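Local coordinates for protein uronate isomerase (Caulobacter crescentus, PDB 2Q01) that interconverts D-glucuronate with D-fructuronate, and D-galacturonate with D-tagaturonate, as a uronate isomerase of the metallo-dependent hydrolase superfamily, at residues S221-Y226 and L232-L237; Y226-Y231 and A269-L274; R26-L31 and V452-L457; V431-D436 and D460-L465. One frame throughout, in Å; residues are numbered along the deposited sequence.

Contact 1: residues S221-Y226 and L232-L237; sequences SGQDVY and LEAHRL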
loop_
_atom_site.group_PDB
_atom_site.type_symbol
_atom_site.label_atom_id
_atom_site.label_comp_id
_atom_site.label_asym_id
_atom_site.label_seq_id
_atom_site.Cartn_x
_atom_site.Cartn_y
_atom_site.Cartn_z
ATOM N N SER B 221 -0.668 -23.381 38.165
ATOM C CA SER B 221 -1.559 -22.472 38.882
ATOM C C SER B 221 -2.212 -23.094 40.115
ATOM O O SER B 221 -2.564 -22.381 41.054
ATOM C CB SER B 221 -2.637 -21.929 37.946
ATOM O OG SER B 221 -3.454 -22.975 37.453
ATOM N N GLY B 222 -2.385 -24.416 40.098
ATOM C CA GLY B 222 -3.058 -25.132 41.180
ATOM C C GLY B 222 -4.562 -24.925 41.170
ATOM O O GLY B 222 -5.224 -25.103 42.195
ATOM N N GLN B 223 -5.096 -24.563 40.002
ATOM C CA GLN B 223 -6.501 -24.185 39.848
ATOM C C GLN B 223 -7.286 -25.152 38.967
ATOM O O GLN B 223 -6.706 -25.859 38.139
ATOM C CB GLN B 223 -6.603 -22.781 39.248
ATOM C CG GLN B 223 -6.097 -21.667 40.147
ATOM C CD GLN B 223 -7.016 -21.392 41.320
ATOM O OE1 GLN B 223 -8.220 -21.168 41.153
ATOM N NE2 GLN B 223 -6.449 -21.396 42.521
ATOM N N ASP B 224 -8.607 -25.174 39.157
ATOM C CA ASP B 224 -9.511 -25.882 38.253
ATOM C C ASP B 224 -9.629 -25.057 36.977
ATOM O O ASP B 224 -10.404 -24.107 36.883
ATOM C CB ASP B 224 -10.883 -26.141 38.892
ATOM C CG ASP B 224 -11.796 -27.001 38.010
ATOM O OD1 ASP B 224 -11.290 -27.729 37.125
ATOM O OD2 ASP B 224 -13.029 -26.952 38.209
ATOM N N VAL B 225 -8.838 -25.460 35.997
ATOM C CA VAL B 225 -8.610 -24.702 34.780
ATOM C C VAL B 225 -9.708 -24.917 33.723
ATOM O O VAL B 225 -9.902 -24.093 32.820
ATOM C CB VAL B 225 -7.162 -24.998 34.297
ATOM C CG1 VAL B 225 -7.090 -25.413 32.857
ATOM C CG2 VAL B 225 -6.281 -23.831 34.598
ATOM N N TYR B 226 -10.455 -26.005 33.885
ATOM C CA TYR B 226 -11.553 -26.352 32.986
ATOM C C TYR B 226 -12.905 -25.834 33.500
ATOM O O TYR B 226 -13.959 -26.336 33.115
ATOM C CB TYR B 226 -11.598 -27.867 32.755
ATOM C CG TYR B 226 -10.270 -28.476 32.332
ATOM C CD1 TYR B 226 -9.847 -28.428 31.004
ATOM C CD2 TYR B 226 -9.443 -29.109 33.263
ATOM C CE1 TYR B 226 -8.633 -28.991 30.615
ATOM C CE2 TYR B 226 -8.227 -29.668 32.887
ATOM C CZ TYR B 226 -7.829 -29.607 31.562
ATOM O OH TYR B 226 -6.626 -30.167 31.193
ATOM N N LEU B 232 -9.941 -17.999 34.961
ATOM C CA LEU B 232 -9.590 -16.595 35.082
ATOM C C LEU B 232 -8.691 -16.325 36.284
ATOM O O LEU B 232 -7.765 -15.515 36.189
ATOM C CB LEU B 232 -10.849 -15.730 35.145
ATOM C CG LEU B 232 -11.679 -15.612 33.867
ATOM C CD1 LEU B 232 -12.765 -14.576 34.060
ATOM C CD2 LEU B 232 -10.799 -15.259 32.674
ATOM N N GLU B 233 -8.954 -17.006 37.402
ATOM C CA GLU B 233 -8.068 -16.948 38.571
ATOM C C GLU B 233 -6.683 -17.509 38.288
ATOM O O GLU B 233 -5.693 -17.001 38.804
ATOM C CB GLU B 233 -8.668 -17.664 39.782
ATOM C CG GLU B 233 -9.213 -16.720 40.846
ATOM C CD GLU B 233 -8.160 -15.759 41.385
ATOM O OE1 GLU B 233 -7.078 -16.229 41.802
ATOM O OE2 GLU B 233 -8.418 -14.534 41.395
ATOM N N ALA B 234 -6.629 -18.553 37.465
ATOM C CA ALA B 234 -5.371 -19.157 37.052
ATOM C C ALA B 234 -4.538 -18.215 36.187
ATOM O O ALA B 234 -3.314 -18.252 36.243
ATOM C CB ALA B 234 -5.631 -20.455 36.322
ATOM N N HIS B 235 -5.204 -17.377 35.395
ATOM C CA HIS B 235 -4.528 -16.363 34.590
ATOM C C HIS B 235 -3.985 -15.225 35.444
ATOM O O HIS B 235 -2.899 -14.713 35.175
ATOM C CB HIS B 235 -5.469 -15.789 33.541
ATOM C CG HIS B 235 -5.483 -16.546 32.252
ATOM N ND1 HIS B 235 -4.386 -16.620 31.421
ATOM C CD2 HIS B 235 -6.473 -17.226 31.629
ATOM C CE1 HIS B 235 -4.691 -17.333 30.352
ATOM N NE2 HIS B 235 -5.953 -17.709 30.452
ATOM N N ARG B 236 -4.750 -14.831 36.461
ATOM C CA ARG B 236 -4.341 -13.772 37.377
ATOM C C ARG B 236 -3.129 -14.179 38.204
ATOM O O ARG B 236 -2.184 -13.399 38.348
ATOM C CB ARG B 236 -5.490 -13.375 38.296
ATOM C CG ARG B 236 -6.564 -12.558 37.625
ATOM C CD ARG B 236 -7.581 -12.041 38.639
ATOM N NE ARG B 236 -8.897 -11.898 38.021
ATOM C CZ ARG B 236 -9.895 -12.768 38.155
ATOM N NH1 ARG B 236 -9.757 -13.852 38.912
ATOM N NH2 ARG B 236 -11.046 -12.545 37.535
ATOM N N LEU B 237 -3.158 -15.404 38.727
ATOM C CA LEU B 237 -2.058 -15.946 39.519
ATOM C C LEU B 237 -0.781 -16.130 38.701
ATOM O O LEU B 237 0.320 -15.911 39.209
ATOM C CB LEU B 237 -2.460 -17.267 40.183
ATOM C CG LEU B 237 -3.516 -17.253 41.296
ATOM C CD1 LEU B 237 -3.675 -18.651 41.862
ATOM C CD2 LEU B 237 -3.194 -16.257 42.412
#
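Ser221 lays its CB and OG over the methyl of Ala234, OG standing 3.5 Å from Ala234 CB. The small methyl is the hub of the contact: Gln223 covers it with CB, 3.9 Å from Ala234 CB, and Val225 adds CG2 at 3.8 Å from that same CB. Ser221 OG lies between its own backbone N and carbonyl carbon (chi1 62°), a rotation that also lets it bond to Phe217 O in the preceding helical turn; a weak 3.4 Å bond from Gln223 N to Ser221 OG closes the turn. Gly222, with positive phi (74°), is where the chain leaves the helix and doubles back. In Gln223 the bend at chi2 (-72°) brings the amide to Glu233 and Leu237. Its OE1 rests 3.8 Å from Glu233 CB, and its NE2 meets Leu237 CD1 at 4.0 Å, the two side chains crossing nearly at right angles. These are van der Waals touches of polar atoms on carbon. On the same helix Glu233 OE2 is held in a salt bridge by Arg236 NH1 (2.9 Å). The turn thus folds the start of helix 228-244 back against the end of helix 210-221, with Val225 packed on Phe214, Phe217 and Ala218 of the latter, while Leu232 and His235 face helix 281-302.

Contact 2: residues Y226-Y231 and A269-L274; sequences YSWKSY and ALFNSL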
loop_
_atom_site.group_PDB
_atom_site.type_symbol
_atom_site.label_atom_id
_atom_site.label_comp_id
_atom_site.label_asym_id
_atom_site.label_seq_id
_atom_site.Cartn_x
_atom_site.Cartn_y
_atom_site.Cartn_z
ATOM N N TYR B 226 -10.455 -26.005 33.885
ATOM C CA TYR B 226 -11.553 -26.352 32.986
ATOM C C TYR B 226 -12.905 -25.834 33.500
ATOM O O TYR B 226 -13.959 -26.336 33.115
ATOM C CB TYR B 226 -11.598 -27.867 32.755
ATOM C CG TYR B 226 -10.270 -28.476 32.332
ATOM C CD1 TYR B 226 -9.847 -28.428 31.004
ATOM C CD2 TYR B 226 -9.443 -29.109 33.263
ATOM C CE1 TYR B 226 -8.633 -28.991 30.615
ATOM C CE2 TYR B 226 -8.227 -29.668 32.887
ATOM C CZ TYR B 226 -7.829 -29.607 31.562
ATOM O OH TYR B 226 -6.626 -30.167 31.193
ATOM N N SER B 227 -12.858 -24.828 34.368
ATOM C CA SER B 227 -14.050 -24.133 34.867
ATOM C C SER B 227 -13.756 -22.633 34.876
ATOM O O SER B 227 -12.669 -22.215 35.275
ATOM C CB SER B 227 -14.428 -24.635 36.263
ATOM O OG SER B 227 -15.271 -23.721 36.934
ATOM N N TRP B 228 -14.736 -21.841 34.447
ATOM C CA TRP B 228 -14.524 -20.446 34.018
ATOM C C TRP B 228 -13.881 -19.475 35.008
ATOM O O TRP B 228 -12.818 -18.921 34.723
ATOM C CB TRP B 228 -15.821 -19.861 33.451
ATOM C CG TRP B 228 -15.744 -18.415 33.027
ATOM C CD1 TRP B 228 -16.483 -17.380 33.527
ATOM C CD2 TRP B 228 -14.897 -17.848 32.013
ATOM N NE1 TRP B 228 -16.154 -16.207 32.889
ATOM C CE2 TRP B 228 -15.185 -16.466 31.955
ATOM C CE3 TRP B 228 -13.925 -18.373 31.148
ATOM C CZ2 TRP B 228 -14.535 -15.601 31.065
ATOM C CZ3 TRP B 228 -13.279 -17.514 30.270
ATOM C CH2 TRP B 228 -13.590 -16.143 30.232
ATOM N N LYS B 229 -14.518 -19.277 36.159
ATOM C CA LYS B 229 -14.040 -18.303 37.135
ATOM C C LYS B 229 -12.663 -18.647 37.698
ATOM O O LYS B 229 -11.897 -17.749 38.063
ATOM C CB LYS B 229 -15.068 -18.099 38.255
ATOM C CG LYS B 229 -16.069 -16.974 37.957
ATOM C CD LYS B 229 -17.334 -17.077 38.807
ATOM C CE LYS B 229 -18.359 -18.028 38.187
ATOM N NZ LYS B 229 -19.547 -18.224 39.060
ATOM N N SER B 230 -12.348 -19.939 37.747
ATOM C CA SER B 230 -11.036 -20.378 38.219
ATOM C C SER B 230 -10.007 -20.544 37.093
ATOM O O SER B 230 -8.821 -20.739 37.360
ATOM C CB SER B 230 -11.153 -21.647 39.069
ATOM O OG SER B 230 -11.780 -22.693 38.359
ATOM N N TYR B 231 -10.468 -20.477 35.846
ATOM C CA TYR B 231 -9.583 -20.368 34.686
ATOM C C TYR B 231 -9.052 -18.938 34.655
ATOM O O TYR B 231 -7.874 -18.697 34.372
ATOM C CB TYR B 231 -10.348 -20.706 33.402
ATOM C CG TYR B 231 -9.671 -20.308 32.104
ATOM C CD1 TYR B 231 -8.714 -21.136 31.508
ATOM C CD2 TYR B 231 -10.014 -19.121 31.452
ATOM C CE1 TYR B 231 -8.105 -20.781 30.314
ATOM C CE2 TYR B 231 -9.404 -18.753 30.261
ATOM C CZ TYR B 231 -8.456 -19.588 29.696
ATOM O OH TYR B 231 -7.856 -19.227 28.516
ATOM N N ALA B 269 -20.657 -19.515 29.125
ATOM C CA ALA B 269 -21.357 -20.364 28.161
ATOM C C ALA B 269 -20.453 -20.796 27.022
ATOM O O ALA B 269 -20.380 -21.981 26.708
ATOM C CB ALA B 269 -22.583 -19.645 27.607
ATOM N N LEU B 270 -19.772 -19.821 26.419
ATOM C CA LEU B 270 -18.862 -20.055 25.297
ATOM C C LEU B 270 -17.659 -20.899 25.711
ATOM O O LEU B 270 -17.244 -21.798 24.977
ATOM C CB LEU B 270 -18.399 -18.717 24.714
ATOM C CG LEU B 270 -17.319 -18.678 23.637
ATOM C CD1 LEU B 270 -17.815 -19.313 22.365
ATOM C CD2 LEU B 270 -16.930 -17.239 23.401
ATOM N N PHE B 271 -17.120 -20.597 26.891
ATOM C CA PHE B 271 -16.012 -21.345 27.480
ATOM C C PHE B 271 -16.376 -22.819 27.666
ATOM O O PHE B 271 -15.610 -23.703 27.272
ATOM C CB PHE B 271 -15.605 -20.706 28.815
ATOM C CG PHE B 271 -14.494 -21.423 29.528
ATOM C CD1 PHE B 271 -14.745 -22.131 30.697
ATOM C CD2 PHE B 271 -13.195 -21.380 29.040
ATOM C CE1 PHE B 271 -13.717 -22.804 31.356
ATOM C CE2 PHE B 271 -12.167 -22.045 29.692
ATOM C CZ PHE B 271 -12.425 -22.750 30.857
ATOM N N ASN B 272 -17.552 -23.067 28.244
ATOM C CA ASN B 272 -18.045 -24.426 28.489
ATOM C C ASN B 272 -18.219 -25.272 27.229
ATOM O O ASN B 272 -17.891 -26.457 27.237
ATOM C CB ASN B 272 -19.353 -24.396 29.278
ATOM C CG ASN B 272 -19.162 -23.954 30.720
ATOM O OD1 ASN B 272 -20.130 -23.603 31.392
ATOM N ND2 ASN B 272 -17.917 -23.966 31.202
ATOM N N SER B 273 -18.711 -24.657 26.152
ATOM C CA SER B 273 -18.866 -25.327 24.859
ATOM C C SER B 273 -17.540 -25.830 24.315
ATOM O O SER B 273 -17.472 -26.926 23.760
ATOM C CB SER B 273 -19.483 -24.386 23.828
ATOM O OG SER B 273 -20.667 -23.784 24.314
ATOM N N LEU B 274 -16.493 -25.023 24.474
ATOM C CA LEU B 274 -15.186 -25.341 23.906
ATOM C C LEU B 274 -14.453 -26.385 24.732
ATOM O O LEU B 274 -13.826 -27.289 24.175
ATOM C CB LEU B 274 -14.344 -24.073 23.738
ATOM C CG LEU B 274 -14.899 -23.036 22.756
ATOM C CD1 LEU B 274 -14.353 -21.686 23.082
ATOM C CD2 LEU B 274 -14.568 -23.390 21.324
HETATM O O HOH W 1 -17.506 -22.940 34.164
#
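A water molecule is gripped from both segments: Trp228 N donates to it over 3.0 Å and Asn272 ND2 over 3.2 Å, a polar bridge beside an otherwise apolar contact. The link occupies a backbone N-H in the first turn of helix 228-244. Next to it the ring of Phe271 is set against Trp228, Tyr231 and the backbone at the start of helix 228-244, with CG anti to its backbone N (chi1 178°), and its CE1 comes within 3.4 Å of Trp228 N and 3.5 Å of Ser227 C. The carbonyl carbon of Tyr226 lies near the plane of the ring, at its edge. One face of Phe271 receives the indole, whose CE3 sits 3.5 Å from Phe271 CG, displaced toward the rim; the six-membered ring of Trp228 and the Phe271 ring are inclined at 50°, an oblique meeting. Trp228, Tyr231 and Phe271 together form an aromatic cluster that joins the start of helix 228-244 to the middle of helix 264-276. On the Tyr231 side, Phe271 CE2 stands over the centre of the tyrosine ring, 3.9 Å from Tyr231 CG, with the planes 37° apart. Phe271 CZ adds a contact to Tyr231 CB. The phenol hydroxyl points beyond the cluster and is fixed by hydrogen bonds to Val202 O and to His235 NE2, which hold the ring that Phe271 covers. Helix 281-302 also packs on the cluster, with Phe287 against Trp228 and Met291 against Tyr231.

Contact 3: residues R26-L31 and V452-L457; sequences RGLYAL and VEAEEL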
loop_
_atom_site.group_PDB
_atom_site.type_symbol
_atom_site.label_atom_id
_atom_site.label_comp_id
_atom_site.label_asym_id
_atom_site.label_seq_id
_atom_site.Cartn_x
_atom_site.Cartn_y
_atom_site.Cartn_z
ATOM N N ARG B 26 24.227 11.024 9.968
ATOM C CA ARG B 26 25.466 10.665 10.662
ATOM C C ARG B 26 25.566 11.314 12.043
ATOM O O ARG B 26 25.973 10.669 13.015
ATOM C CB ARG B 26 26.663 11.069 9.794
ATOM C CG ARG B 26 28.010 10.622 10.309
ATOM C CD ARG B 26 29.147 11.260 9.534
ATOM N NE ARG B 26 29.256 10.751 8.167
ATOM C CZ ARG B 26 29.089 11.482 7.068
ATOM N NH1 ARG B 26 29.223 10.918 5.874
ATOM N NH2 ARG B 26 28.798 12.775 7.152
ATOM N N GLY B 27 25.179 12.585 12.119
ATOM C CA GLY B 27 25.204 13.343 13.365
ATOM C C GLY B 27 24.188 12.886 14.392
ATOM O O GLY B 27 24.477 12.865 15.591
ATOM N N LEU B 28 22.995 12.524 13.922
ATOM C CA LEU B 28 21.922 12.054 14.799
ATOM C C LEU B 28 22.217 10.656 15.322
ATOM O O LEU B 28 21.905 10.334 16.470
ATOM C CB LEU B 28 20.573 12.075 14.074
ATOM C CG LEU B 28 19.993 13.442 13.698
ATOM C CD1 LEU B 28 18.832 13.278 12.766
ATOM C CD2 LEU B 28 19.576 14.245 14.917
ATOM N N TYR B 29 22.817 9.838 14.466
ATOM C CA TYR B 29 23.196 8.472 14.799
ATOM C C TYR B 29 24.301 8.400 15.840
ATOM O O TYR B 29 24.248 7.555 16.729
ATOM C CB TYR B 29 23.590 7.722 13.524
ATOM C CG TYR B 29 24.216 6.363 13.740
ATOM C CD1 TYR B 29 23.469 5.293 14.243
ATOM C CD2 TYR B 29 25.554 6.143 13.420
ATOM C CE1 TYR B 29 24.048 4.043 14.435
ATOM C CE2 TYR B 29 26.138 4.902 13.607
ATOM C CZ TYR B 29 25.378 3.858 14.105
ATOM O OH TYR B 29 25.965 2.634 14.287
ATOM N N ALA B 30 25.283 9.299 15.731
ATOM C CA ALA B 30 26.379 9.426 16.705
ATOM C C ALA B 30 25.873 9.716 18.124
ATOM O O ALA B 30 26.476 9.300 19.111
ATOM C CB ALA B 30 27.345 10.509 16.260
ATOM N N LEU B 31 24.740 10.405 18.197
ATOM C CA LEU B 31 24.076 10.773 19.439
ATOM C C LEU B 31 23.423 9.576 20.122
ATOM O O LEU B 31 22.977 9.673 21.264
ATOM C CB LEU B 31 22.982 11.790 19.114
ATOM C CG LEU B 31 22.959 13.161 19.770
ATOM C CD1 LEU B 31 24.112 14.009 19.262
ATOM C CD2 LEU B 31 21.641 13.809 19.432
ATOM N N VAL B 452 17.086 20.760 16.371
ATOM C CA VAL B 452 16.913 20.643 17.819
ATOM C C VAL B 452 15.875 19.565 18.168
ATOM O O VAL B 452 16.091 18.762 19.081
ATOM C CB VAL B 452 16.574 22.031 18.449
ATOM C CG1 VAL B 452 15.790 21.911 19.758
ATOM C CG2 VAL B 452 17.852 22.829 18.681
ATOM N N GLU B 453 14.779 19.537 17.409
ATOM C CA GLU B 453 13.717 18.542 17.574
ATOM C C GLU B 453 14.190 17.131 17.221
ATOM O O GLU B 453 13.883 16.179 17.937
ATOM C CB GLU B 453 12.497 18.907 16.727
ATOM C CG GLU B 453 11.890 20.271 17.037
ATOM C CD GLU B 453 10.809 20.677 16.051
ATOM O OE1 GLU B 453 9.866 21.392 16.460
ATOM O OE2 GLU B 453 10.899 20.290 14.866
ATOM N N ALA B 454 14.946 17.009 16.132
ATOM C CA ALA B 454 15.484 15.717 15.687
ATOM C C ALA B 454 16.475 15.092 16.664
ATOM O O ALA B 454 16.470 13.874 16.865
ATOM C CB ALA B 454 16.116 15.853 14.333
ATOM N N GLU B 455 17.320 15.930 17.263
ATOM C CA GLU B 455 18.292 15.491 18.264
ATOM C C GLU B 455 17.609 14.997 19.540
ATOM O O GLU B 455 18.103 14.073 20.190
ATOM C CB GLU B 455 19.271 16.619 18.586
ATOM C CG GLU B 455 20.318 16.877 17.506
ATOM C CD GLU B 455 21.265 18.029 17.836
ATOM O OE1 GLU B 455 20.944 18.854 18.724
ATOM O OE2 GLU B 455 22.336 18.110 17.194
ATOM N N GLU B 456 16.487 15.627 19.893
ATOM C CA GLU B 456 15.641 15.177 21.000
ATOM C C GLU B 456 14.956 13.863 20.646
ATOM O O GLU B 456 14.968 12.927 21.440
ATOM C CB GLU B 456 14.574 16.220 21.339
ATOM C CG GLU B 456 15.030 17.337 22.260
ATOM C CD GLU B 456 13.889 18.265 22.672
ATOM O OE1 GLU B 456 12.804 17.761 23.047
ATOM O OE2 GLU B 456 14.081 19.501 22.628
ATOM N N LEU B 457 14.381 13.803 19.444
ATOM C CA LEU B 457 13.599 12.651 18.994
ATOM C C LEU B 457 14.381 11.369 18.833
ATOM O O LEU B 457 13.886 10.310 19.193
ATOM C CB LEU B 457 12.845 12.957 17.699
ATOM C CG LEU B 457 11.472 13.561 17.980
ATOM C CD1 LEU B 457 10.866 14.167 16.743
ATOM C CD2 LEU B 457 10.558 12.510 18.568
#
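This is a small apolar helix-to-helix contact between a helix near the N-terminus and one near the C-terminus, in which two leucines near the C-terminal end of helix 19-30 fit against the opening turns of helix 451-469. The backbones come closest at Leu28 and Glu455, whose CA atoms are 6.1 Å apart. Leu28 carries the buried half. Its CG is anti to the carbonyl carbon (chi1 -67°), and the CD2 branch is pressed onto the peptide link between Ala454 and Glu455, 3.7 Å from Ala454 C and equally far from Glu455 N. The same CD2 touches Ala454 CB at 3.9 Å, while CD1 reaches that methyl from a little farther away. Leu31, on the more exposed side, sends its CD2 to the carbonyl oxygen of Glu455, 3.6 Å away; this is carbon against oxygen, a packing touch alone. Glu455 takes part through its methylenes: its CG is touched by both leucines, 3.8 Å from Leu28 CD2 and 3.9 Å from Leu31 CD2. Beyond CG the glutamate chain runs extended (chi2 179°), carrying the carboxylate away from the leucines, and the apolar stem makes the contact. Leu31 and Glu455 cross at about a right angle. Helix 425-445 completes the setting, with Ser437 and Leu440 against Leu28 and Val444 against Ala454, while another flank of helix 451-469 faces the second subunit, where Glu453 pairs with Arg5 and Glu456 with Arg111 of that neighbouring chain.

Contact 4: residues V431-D436 and D460-L465; sequences VARRVD and DLTYNL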
loop_
_atom_site.group_PDB
_atom_site.type_symbol
_atom_site.label_atom_id
_atom_site.label_comp_id
_atom_site.label_asym_id
_atom_site.label_seq_id
_atom_site.Cartn_x
_atom_site.Cartn_y
_atom_site.Cartn_z
ATOM N N VAL B 431 20.630 -1.198 12.952
ATOM C CA VAL B 431 19.802 -0.927 11.766
ATOM C C VAL B 431 18.643 0.014 12.114
ATOM O O VAL B 431 18.371 0.964 11.383
ATOM C CB VAL B 431 19.262 -2.246 11.143
ATOM C CG1 VAL B 431 18.198 -1.990 10.070
ATOM C CG2 VAL B 431 20.383 -3.048 10.562
ATOM N N ALA B 432 17.987 -0.244 13.245
ATOM C CA ALA B 432 16.900 0.609 13.743
ATOM C C ALA B 432 17.356 2.044 13.938
ATOM O O ALA B 432 16.664 2.979 13.548
ATOM C CB ALA B 432 16.365 0.062 15.044
ATOM N N ARG B 433 18.533 2.200 14.535
ATOM C CA ARG B 433 19.107 3.513 14.833
ATOM C C ARG B 433 19.526 4.312 13.591
ATOM O O ARG B 433 19.338 5.527 13.554
ATOM C CB ARG B 433 20.258 3.357 15.821
ATOM C CG ARG B 433 19.776 2.915 17.199
ATOM C CD ARG B 433 20.888 2.376 18.087
ATOM N NE ARG B 433 20.322 1.925 19.358
ATOM C CZ ARG B 433 21.012 1.684 20.469
ATOM N NH1 ARG B 433 22.330 1.835 20.505
ATOM N NH2 ARG B 433 20.370 1.294 21.558
ATOM N N ARG B 434 20.051 3.629 12.574
ATOM C CA ARG B 434 20.464 4.274 11.322
ATOM C C ARG B 434 19.295 4.706 10.460
ATOM O O ARG B 434 19.333 5.785 9.866
ATOM C CB ARG B 434 21.366 3.350 10.508
ATOM C CG ARG B 434 22.696 3.103 11.161
ATOM C CD ARG B 434 23.573 2.171 10.365
ATOM N NE ARG B 434 24.881 2.105 10.999
ATOM C CZ ARG B 434 25.936 2.816 10.616
ATOM N NH1 ARG B 434 27.073 2.699 11.276
ATOM N NH2 ARG B 434 25.858 3.625 9.567
ATOM N N VAL B 435 18.270 3.855 10.382
ATOM C CA VAL B 435 17.060 4.139 9.598
ATOM C C VAL B 435 16.256 5.285 10.215
ATOM O O VAL B 435 15.792 6.177 9.494
ATOM C CB VAL B 435 16.189 2.872 9.394
ATOM C CG1 VAL B 435 14.834 3.216 8.779
ATOM C CG2 VAL B 435 16.913 1.881 8.511
ATOM N N ASP B 436 16.121 5.271 11.542
ATOM C CA ASP B 436 15.508 6.383 12.279
ATOM C C ASP B 436 16.295 7.678 12.099
ATOM O O ASP B 436 15.699 8.752 11.974
ATOM C CB ASP B 436 15.383 6.065 13.774
ATOM C CG ASP B 436 14.272 5.061 14.081
ATOM O OD1 ASP B 436 14.111 4.721 15.275
ATOM O OD2 ASP B 436 13.566 4.609 13.150
ATOM N N ASP B 460 14.915 9.885 22.264
ATOM C CA ASP B 460 13.625 9.426 22.785
ATOM C C ASP B 460 13.242 8.095 22.155
ATOM O O ASP B 460 13.038 7.104 22.863
ATOM C CB ASP B 460 12.528 10.463 22.527
ATOM C CG ASP B 460 12.426 11.501 23.631
ATOM O OD1 ASP B 460 12.977 11.276 24.732
ATOM O OD2 ASP B 460 11.780 12.546 23.399
ATOM N N LEU B 461 13.193 8.085 20.823
ATOM C CA LEU B 461 12.896 6.893 20.021
ATOM C C LEU B 461 13.757 5.678 20.374
ATOM O O LEU B 461 13.262 4.548 20.403
ATOM C CB LEU B 461 13.051 7.215 18.529
ATOM C CG LEU B 461 11.851 7.637 17.663
ATOM C CD1 LEU B 461 10.833 8.513 18.378
ATOM C CD2 LEU B 461 12.326 8.305 16.370
ATOM N N THR B 462 15.035 5.923 20.657
ATOM C CA THR B 462 15.988 4.864 20.966
ATOM C C THR B 462 15.852 4.347 22.397
ATOM O O THR B 462 15.848 3.133 22.627
ATOM C CB THR B 462 17.443 5.339 20.705
ATOM O OG1 THR B 462 17.577 5.710 19.328
ATOM C CG2 THR B 462 18.457 4.247 21.015
ATOM N N TYR B 463 15.716 5.261 23.353
ATOM C CA TYR B 463 15.920 4.910 24.754
ATOM C C TYR B 463 14.744 5.256 25.674
ATOM O O TYR B 463 14.243 4.383 26.384
ATOM C CB TYR B 463 17.232 5.544 25.257
ATOM C CG TYR B 463 17.713 5.072 26.617
ATOM C CD1 TYR B 463 18.541 3.959 26.739
ATOM C CD2 TYR B 463 17.360 5.763 27.781
ATOM C CE1 TYR B 463 18.987 3.530 27.991
ATOM C CE2 TYR B 463 17.796 5.344 29.029
ATOM C CZ TYR B 463 18.605 4.230 29.127
ATOM O OH TYR B 463 19.031 3.829 30.368
ATOM N N ASN B 464 14.319 6.517 25.669
ATOM C CA ASN B 464 13.329 7.011 26.638
ATOM C C ASN B 464 11.911 6.520 26.382
ATOM O O ASN B 464 11.205 6.140 27.316
ATOM C CB ASN B 464 13.338 8.538 26.694
ATOM C CG ASN B 464 14.702 9.100 27.010
ATOM O OD1 ASN B 464 15.271 8.823 28.067
ATOM N ND2 ASN B 464 15.238 9.901 26.094
ATOM N N LEU B 465 11.504 6.543 25.114
ATOM C CA LEU B 465 10.174 6.083 24.698
ATOM C C LEU B 465 9.907 4.573 24.829
ATOM O O LEU B 465 8.813 4.213 25.259
ATOM C CB LEU B 465 9.799 6.618 23.304
ATOM C CG LEU B 465 8.956 7.903 23.189
ATOM C CD1 LEU B 465 9.338 9.018 24.171
ATOM C CD2 LEU B 465 8.985 8.414 21.755
HETATM O O HOH W 2 17.464 0.627 21.888
#
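Within 431-436 and 460-465 the closest CA atoms are those of Arg433 and Thr462, 7.0 Å apart, and the second helix widens here into a pi-type turn over 460-464, seen in the 2.8 Å bond from Leu465 N to Asp460 O. Between the helices the Arg433 side chain, extended from CG to NE, passes Thr462 at about a right angle. The methyl CG2 of Thr462 rests over one face of the guanidinium, 3.4 Å from Arg433 NE and 3.6 Å from Arg433 NH2. It is placed there by standing anti to the threonine backbone N, while OG1 turns back to bond with Ile458 O in its own helix. The rim of the guanidinium does the polar work: a water in its plane accepts from Arg433 NH2 at 3.0 Å and donates to Thr462 O at 3.1 Å, bridging the helices, and Arg433 NH1 is bonded to Leu35 O. Those bonds fix the orientation of the group. A turn farther on, Asp436 OD1 lies 4.2 Å from Leu461 CD2, a loose touch; Arg400 NE makes a long, weak ion pair with Asp436 OD2. Arg433 packs on Ile37 and Tyr463 on Ile38, placing these consecutive helices against strand 37-39, a packing of helices on a parallel strand that is consistent with the TIM-barrel clan to which this family belongs.

Contacts 1 and 2 share Tyr226 and helix 228-244 and touch each other, their centres about 11 Å apart; contacts 3 and 4 share helix 451-469, with centres about 10 Å apart, on the opposite side of the chain's centre. Contact 4 lies closest to that centre and contact 2 farthest from it, yet contact 2 is the most thoroughly buried, an aromatic cluster with a water at its margin. Contacts 1 and 3 are partly buried and purely van der Waals across their segments, one where a short loop joins two helices, the other between helices near opposite termini beside a subunit interface. Contact 4, also partly buried, sets a guanidinium face against a methyl and, like contact 2, has a water bridge.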